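Local coordinates for protein Bse634I restriction endonuclease (Geobacillus stearothermophilus, PDB 1KNV) that cuts double-stranded DNA at a specific recognition sequence as a type II restriction endonuclease, probably with the help of divalent metal ions, at residues K55-V58 / K59-L63; I83-Q86 / S87-R91; S279-D282 / I283-L287. All blocks are in the same frame, centred on the assembly; numbering follows the deposited sequence.

Contact 2 lies within helix 68-93, while contact 1 spans the end of helix 43-60 and contact 3 the start of helix 281-291. Contact 1 has its centre about 31 Å from the centre of the chain and about 32 Å from that of contact 2. Contacts 2 and 3 belong together: their centres are about 10 Å apart, and they touch through Gln86 and Tyr90 on one side and Phe280, Asp284 and Leu287 on the other. Both also come close to the calcium site found in this protein, which holds no metal here: the side chains of Ile83 and Met286 lie about 4 and 5 Å from that of Leu197. Contact 1 is remote from it.

Contact 1 of 3, residues K55-V58 / K59-L63; sequences KDVV and KAKGL
Lys55 meets Lys59 mainly through the backbone, one helical turn apart: Lys59 N donates to Lys55 O at 3.2 Å. The long side chain of Lys55 runs the other way, to a salt bridge with Glu51 and a cation-pi contact with Phe71, so its charge is met one turn back along the helix. Asp56 continues the ladder, its O accepting from Ala60 N at 2.9 Å in a nearly straight bond. The methyl of Ala60 lies beside the same oxygen, and its small size suits a position where Leu5 and Thr6 come close. At Val57 the regular pattern breaks down, for Lys61 N gives Val57 O only a weak bond, bent to 127°. Here helix 43-60 ends in a Schellman motif. Gly62, with positive phi, turns the chain back, a backbone shape that glycine adopts without strain; its N bonds to Lys59 O, and the second bond of the motif ends on Val58 O. The side chain of Val57 lies alongside that of Lys61, both pointing the same way. CG1 is placed anti to the backbone N (chi1 171°) and touches Lys61 CE at 3.7 Å, so the lysine methylenes shield the branched valine before the chain bends at its last torsion and NZ bonds to Thr6 O. Val58 O is gripped by two donors from opposite faces of its carbonyl plane: Lys61 N at 3.2 Å, well above the plane, and Leu63 N at 3.1 Å, almost straight at 174°. Next to this bond Val58 CG1 meets Leu63 CB at 4.1 Å, the apolar contact across the end of the helix that commonly accompanies a Schellman turn. Val57, Val58 and Lys61 all lean on Val11 of strand 11-16.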
loop_
_atom_site.group_PDB
_atom_site.type_symbol
_atom_site.label_atom_id
_atom_site.label_comp_id
_atom_site.label_asym_id
_atom_site.label_seq_id
_atom_site.Cartn_x
_atom_site.Cartn_y
_atom_site.Cartn_z
ATOM N N LYS B 55 26.267 38.710 32.470
ATOM C CA LYS B 55 27.610 39.229 32.255
ATOM C C LYS B 55 27.933 40.369 33.230
ATOM O O LYS B 55 29.074 40.505 33.670
ATOM C CB LYS B 55 27.773 39.691 30.805
ATOM C CG LYS B 55 27.837 38.541 29.809
ATOM C CD LYS B 55 28.089 39.041 28.394
ATOM C CE LYS B 55 28.345 37.893 27.432
ATOM N NZ LYS B 55 28.620 38.374 26.050
ATOM N N ASP B 56 26.937 41.182 33.571
ATOM C CA ASP B 56 27.161 42.262 34.517
ATOM C C ASP B 56 27.370 41.668 35.899
ATOM O O ASP B 56 28.229 42.128 36.649
ATOM C CB ASP B 56 25.980 43.233 34.553
ATOM C CG ASP B 56 25.872 44.063 33.295
ATOM O OD1 ASP B 56 26.889 44.195 32.580
ATOM O OD2 ASP B 56 24.775 44.595 33.029
ATOM N N VAL B 57 26.593 40.644 36.235
ATOM C CA VAL B 57 26.717 39.996 37.539
ATOM C C VAL B 57 28.080 39.317 37.712
ATOM O O VAL B 57 28.654 39.317 38.799
ATOM C CB VAL B 57 25.599 38.959 37.739
ATOM C CG1 VAL B 57 25.857 38.137 38.998
ATOM C CG2 VAL B 57 24.255 39.674 37.828
ATOM N N VAL B 58 28.595 38.730 36.640
ATOM C CA VAL B 58 29.897 38.081 36.704
ATOM C C VAL B 58 30.954 39.134 37.027
ATOM O O VAL B 58 31.824 38.921 37.872
ATOM C CB VAL B 58 30.272 37.423 35.358
ATOM C CG1 VAL B 58 31.681 36.869 35.429
ATOM C CG2 VAL B 58 29.293 36.314 35.024
ATOM N N LYS B 59 30.861 40.275 36.348
ATOM C CA LYS B 59 31.809 41.364 36.528
ATOM C C LYS B 59 31.742 41.966 37.919
ATOM O O LYS B 59 32.777 42.220 38.526
ATOM C CB LYS B 59 31.580 42.452 35.474
ATOM C CG LYS B 59 32.672 43.513 35.465
ATOM C CD LYS B 59 32.585 44.454 34.265
ATOM C CE LYS B 59 33.663 45.541 34.364
ATOM N NZ LYS B 59 33.697 46.501 33.206
ATOM N N ALA B 60 30.534 42.186 38.430
ATOM C CA ALA B 60 30.372 42.764 39.763
ATOM C C ALA B 60 30.861 41.814 40.846
ATOM O O ALA B 60 31.120 42.233 41.968
ATOM C CB ALA B 60 28.915 43.120 40.015
ATOM N N LYS B 61 30.980 40.535 40.509
ATOM C CA LYS B 61 31.438 39.532 41.460
ATOM C C LYS B 61 32.910 39.205 41.226
ATOM O O LYS B 61 33.495 38.386 41.938
ATOM C CB LYS B 61 30.600 38.254 41.321
ATOM C CG LYS B 61 29.177 38.323 41.886
ATOM C CD LYS B 61 28.412 37.038 41.550
ATOM C CE LYS B 61 27.070 36.941 42.267
ATOM N NZ LYS B 61 27.194 36.465 43.678
ATOM N N GLY B 62 33.498 39.853 40.220
ATOM C CA GLY B 62 34.896 39.633 39.878
ATOM C C GLY B 62 35.225 38.170 39.637
ATOM O O GLY B 62 36.302 37.695 40.004
ATOM N N LEU B 63 34.300 37.459 39.001
ATOM C CA LEU B 63 34.468 36.036 38.728
ATOM C C LEU B 63 35.007 35.756 37.338
ATOM O O LEU B 63 34.986 36.627 36.466
ATOM C CB LEU B 63 33.127 35.320 38.894
ATOM C CG LEU B 63 32.467 35.467 40.267
ATOM C CD1 LEU B 63 31.105 34.798 40.249
ATOM C CD2 LEU B 63 33.361 34.851 41.335
#

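Contact 2 of 3, residues I83-Q86 / S87-R91; sequences IAIQ and SWNYR
Ser87 turns its hydroxyl back onto Ile83, one turn earlier in helix 68-93. With OG set beside its own backbone N (chi1 -64°), it donates to Ile83 O at 3.0 Å, coming from above the carbonyl plane. Ser87 N bonds to that oxygen too, at 2.9 Å and close to straight (168°). A short hydroxyl side chain is well suited to this buried place against Ile101, since it finds its partner within its own helix. Gln86 joins through its backbone: Tyr90 N donates to Gln86 O at 2.8 Å, and Tyr90 CB packs on the same oxygen, while the phenol reaches out to Asp288. Ile85 lies side by side with Asn89, CG2 touching ND2 at 3.8 Å, and its O accepts from Asn89 N at 3.0 Å; a branched apolar side chain suits this buried position, where it also packs on Ala175 and Ile164. The Asn89 amide finds a partner beyond the helix, OD1 accepting from Ile164 N. The chemistry implies that the serine hydroxyl is satisfied locally, as a second grip on a carbonyl that the helix already uses, whereas Asn89 and Tyr90 spend their polar ends tying the helix to its surroundings.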
loop_
_atom_site.group_PDB
_atom_site.type_symbol
_atom_site.label_atom_id
_atom_site.label_comp_id
_atom_site.label_asym_id
_atom_site.label_seq_id
_atom_site.Cartn_x
_atom_site.Cartn_y
_atom_site.Cartn_z
ATOM N N ILE B 83 9.458 29.831 24.951
ATOM C CA ILE B 83 8.522 29.115 24.099
ATOM C C ILE B 83 7.443 28.468 24.982
ATOM O O ILE B 83 6.247 28.656 24.758
ATOM C CB ILE B 83 9.260 28.020 23.288
ATOM C CG1 ILE B 83 10.074 28.674 22.180
ATOM C CG2 ILE B 83 8.273 27.042 22.677
ATOM C CD1 ILE B 83 9.232 29.484 21.214
ATOM N N ALA B 84 7.881 27.714 25.990
ATOM C CA ALA B 84 6.967 27.035 26.894
ATOM C C ALA B 84 5.975 27.978 27.570
ATOM O O ALA B 84 4.782 27.691 27.616
ATOM C CB ALA B 84 7.756 26.270 27.949
ATOM N N ILE B 85 6.460 29.096 28.101
ATOM C CA ILE B 85 5.591 30.058 28.785
ATOM C C ILE B 85 4.585 30.689 27.824
ATOM O O ILE B 85 3.394 30.790 28.126
ATOM C CB ILE B 85 6.427 31.190 29.445
ATOM C CG1 ILE B 85 7.321 30.605 30.536
ATOM C CG2 ILE B 85 5.507 32.270 30.025
ATOM C CD1 ILE B 85 6.564 29.913 31.629
ATOM N N GLN B 86 5.071 31.117 26.667
ATOM C CA GLN B 86 4.201 31.742 25.694
ATOM C C GLN B 86 3.105 30.755 25.320
ATOM O O GLN B 86 1.926 31.099 25.331
ATOM C CB GLN B 86 5.003 32.167 24.456
ATOM C CG GLN B 86 4.240 33.082 23.492
ATOM C CD GLN B 86 3.922 34.472 24.064
ATOM O OE1 GLN B 86 3.141 35.218 23.480
ATOM N NE2 GLN B 86 4.528 34.818 25.198
ATOM N N SER B 87 3.489 29.520 25.009
ATOM C CA SER B 87 2.517 28.486 24.632
ATOM C C SER B 87 1.481 28.257 25.713
ATOM O O SER B 87 0.296 28.083 25.420
ATOM C CB SER B 87 3.222 27.163 24.332
ATOM O OG SER B 87 4.075 27.301 23.215
ATOM N N TRP B 88 1.932 28.244 26.964
ATOM C CA TRP B 88 1.035 28.034 28.095
ATOM C C TRP B 88 0.003 29.162 28.158
ATOM O O TRP B 88 -1.183 28.901 28.349
ATOM C CB TRP B 88 1.836 27.949 29.403
ATOM C CG TRP B 88 0.997 27.907 30.652
ATOM C CD1 TRP B 88 0.187 28.899 31.137
ATOM C CD2 TRP B 88 0.907 26.830 31.586
ATOM N NE1 TRP B 88 -0.400 28.507 32.313
ATOM C CE2 TRP B 88 0.023 27.243 32.612
ATOM C CE3 TRP B 88 1.485 25.559 31.656
ATOM C CZ2 TRP B 88 -0.291 26.423 33.699
ATOM C CZ3 TRP B 88 1.171 24.746 32.739
ATOM C CH2 TRP B 88 0.290 25.182 33.745
ATOM N N ASN B 89 0.444 30.409 27.988
ATOM C CA ASN B 89 -0.486 31.535 28.030
ATOM C C ASN B 89 -1.353 31.619 26.767
ATOM O O ASN B 89 -2.458 32.166 26.798
ATOM C CB ASN B 89 0.270 32.855 28.230
ATOM C CG ASN B 89 0.852 32.994 29.632
ATOM O OD1 ASN B 89 0.295 32.481 30.602
ATOM N ND2 ASN B 89 1.967 33.711 29.744
ATOM N N TYR B 90 -0.854 31.073 25.659
ATOM C CA TYR B 90 -1.589 31.071 24.395
ATOM C C TYR B 90 -2.885 30.274 24.480
ATOM O O TYR B 90 -3.940 30.755 24.068
ATOM C CB TYR B 90 -0.729 30.493 23.263
ATOM C CG TYR B 90 -1.486 30.257 21.962
ATOM C CD1 TYR B 90 -1.556 31.234 20.974
ATOM C CD2 TYR B 90 -2.142 29.054 21.732
ATOM C CE1 TYR B 90 -2.264 31.013 19.787
ATOM C CE2 TYR B 90 -2.851 28.827 20.556
ATOM C CZ TYR B 90 -2.907 29.807 19.591
ATOM O OH TYR B 90 -3.626 29.562 18.444
ATOM N N ARG B 91 -2.817 29.050 24.997
ATOM C CA ARG B 91 -4.035 28.256 25.068
ATOM C C ARG B 91 -5.001 28.856 26.068
ATOM O O ARG B 91 -6.214 28.634 25.985
ATOM C CB ARG B 91 -3.743 26.793 25.420
ATOM C CG ARG B 91 -3.147 26.553 26.776
ATOM C CD ARG B 91 -3.297 25.080 27.172
ATOM N NE ARG B 91 -4.690 24.694 27.434
ATOM C CZ ARG B 91 -5.386 25.052 28.513
ATOM N NH1 ARG B 91 -4.836 25.814 29.449
ATOM N NH2 ARG B 91 -6.635 24.635 28.667
#

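Contact 3 of 3, residues S279-D282 / I283-L287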
loop_
_atom_site.group_PDB
_atom_site.type_symbol
_atom_site.label_atom_id
_atom_site.label_comp_id
_atom_site.label_asym_id
_atom_site.label_seq_id
_atom_site.Cartn_x
_atom_site.Cartn_y
_atom_site.Cartn_z
ATOM N N SER B 279 9.427 37.941 17.280
ATOM C CA SER B 279 8.772 38.494 18.451
ATOM C C SER B 279 7.954 37.411 19.095
ATOM O O SER B 279 7.715 36.371 18.494
ATOM C CB SER B 279 7.834 39.631 18.046
ATOM O OG SER B 279 6.767 39.153 17.239
ATOM N N PHE B 280 7.515 37.659 20.317
ATOM C CA PHE B 280 6.685 36.692 21.001
ATOM C C PHE B 280 5.346 36.577 20.309
ATOM O O PHE B 280 4.679 35.552 20.392
ATOM C CB PHE B 280 6.504 37.095 22.452
ATOM C CG PHE B 280 7.725 36.882 23.253
ATOM C CD1 PHE B 280 8.779 37.778 23.169
ATOM C CD2 PHE B 280 7.876 35.727 24.005
ATOM C CE1 PHE B 280 9.978 37.526 23.818
ATOM C CE2 PHE B 280 9.060 35.457 24.658
ATOM C CZ PHE B 280 10.120 36.361 24.566
ATOM N N GLU B 281 4.949 37.628 19.613
ATOM C CA GLU B 281 3.687 37.578 18.908
ATOM C C GLU B 281 3.798 36.564 17.772
ATOM O O GLU B 281 2.802 35.948 17.390
ATOM C CB GLU B 281 3.327 38.955 18.352
ATOM C CG GLU B 281 2.071 38.941 17.503
ATOM C CD GLU B 281 1.655 40.325 17.062
ATOM O OE1 GLU B 281 2.539 41.110 16.663
ATOM O OE2 GLU B 281 0.443 40.623 17.104
ATOM N N ASP B 282 5.008 36.399 17.231
ATOM C CA ASP B 282 5.224 35.445 16.138
ATOM C C ASP B 282 4.961 34.008 16.590
ATOM O O ASP B 282 4.710 33.129 15.763
ATOM C CB ASP B 282 6.653 35.528 15.592
ATOM C CG ASP B 282 6.910 36.794 14.806
ATOM O OD1 ASP B 282 5.941 37.382 14.267
ATOM O OD2 ASP B 282 8.096 37.183 14.711
ATOM N N ILE B 283 5.044 33.777 17.898
ATOM C CA ILE B 283 4.801 32.465 18.471
ATOM C C ILE B 283 3.301 32.205 18.418
ATOM O O ILE B 283 2.865 31.121 18.034
ATOM C CB ILE B 283 5.272 32.401 19.944
ATOM C CG1 ILE B 283 6.788 32.601 20.026
ATOM C CG2 ILE B 283 4.871 31.070 20.559
ATOM C CD1 ILE B 283 7.332 32.664 21.454
ATOM N N ASP B 284 2.519 33.210 18.813
ATOM C CA ASP B 284 1.059 33.114 18.797
ATOM C C ASP B 284 0.555 32.921 17.368
ATOM O O ASP B 284 -0.359 32.137 17.121
ATOM C CB ASP B 284 0.409 34.389 19.348
ATOM C CG ASP B 284 0.681 34.612 20.814
ATOM O OD1 ASP B 284 1.163 33.684 21.495
ATOM O OD2 ASP B 284 0.388 35.735 21.283
ATOM N N LYS B 285 1.136 33.668 16.432
ATOM C CA LYS B 285 0.744 33.572 15.028
ATOM C C LYS B 285 1.015 32.166 14.488
ATOM O O LYS B 285 0.198 31.601 13.769
ATOM C CB LYS B 285 1.492 34.615 14.192
ATOM C CG LYS B 285 1.116 36.065 14.492
ATOM C CD LYS B 285 1.873 37.002 13.554
ATOM C CE LYS B 285 1.510 38.461 13.762
ATOM N NZ LYS B 285 2.313 39.332 12.854
ATOM N N MET B 286 2.165 31.607 14.840
ATOM C CA MET B 286 2.518 30.264 14.406
ATOM C C MET B 286 1.499 29.262 14.929
ATOM O O MET B 286 1.000 28.431 14.186
ATOM C CB MET B 286 3.894 29.878 14.937
ATOM C CG MET B 286 4.167 28.392 14.830
ATOM S SD MET B 286 5.776 27.970 15.424
ATOM C CE MET B 286 5.553 28.090 17.170
ATOM N N LEU B 287 1.200 29.345 16.222
ATOM C CA LEU B 287 0.251 28.434 16.834
ATOM C C LEU B 287 -1.124 28.613 16.247
ATOM O O LEU B 287 -1.879 27.656 16.133
ATOM C CB LEU B 287 0.216 28.648 18.343
ATOM C CG LEU B 287 1.519 28.243 19.029
ATOM C CD1 LEU B 287 1.486 28.620 20.508
ATOM C CD2 LEU B 287 1.724 26.731 18.832
#
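The Phe280 ring has Ile283 as its apolar neighbour, CD2 to CD1 4.0 Å; the two side chains run side by side, and the aliphatic branch meets the ring obliquely. The Asp282 carboxylate is approached from above its plane by Ser279 N, which donates to OD2 at 3.0 Å. In return Asp282 N donates to Ser279 OG at 3.3 Å, and the pair forms a capping box. Short serine and aspartate side chains suit it: with chi1 -71° the carboxylate folds back beside its own backbone N and also accepts from Thr278 N, so that the amides of Thr278 and Ser279, just before the helix, find an acceptor. Over the face of the Glu281 carboxylate lies the aliphatic part of Lys285, with Lys285 CE 3.8 Å from Glu281 CD. The ammonium is farther off, NZ standing 4.2 Å from Glu281 OE1 and 4.4 Å from Asp282 OD1, beyond salt-bridge distance, so any attraction is probably a weak, longer-range one shared between the two acids. Beneath these exposed chains, Lys285 N bonds to Glu281 O at 3.0 Å, and Met286 N bonds to Asp282 O at 3.1 Å. This start of helix 281-291 follows strand 273-276 and packs on helix 68-93 through Phe280, Ile283 and Asp284 against Gln86, with Asp284 salt-bridged to Lys93, while Phe280 also touches Ile43 and Asn46 of helix 43-60.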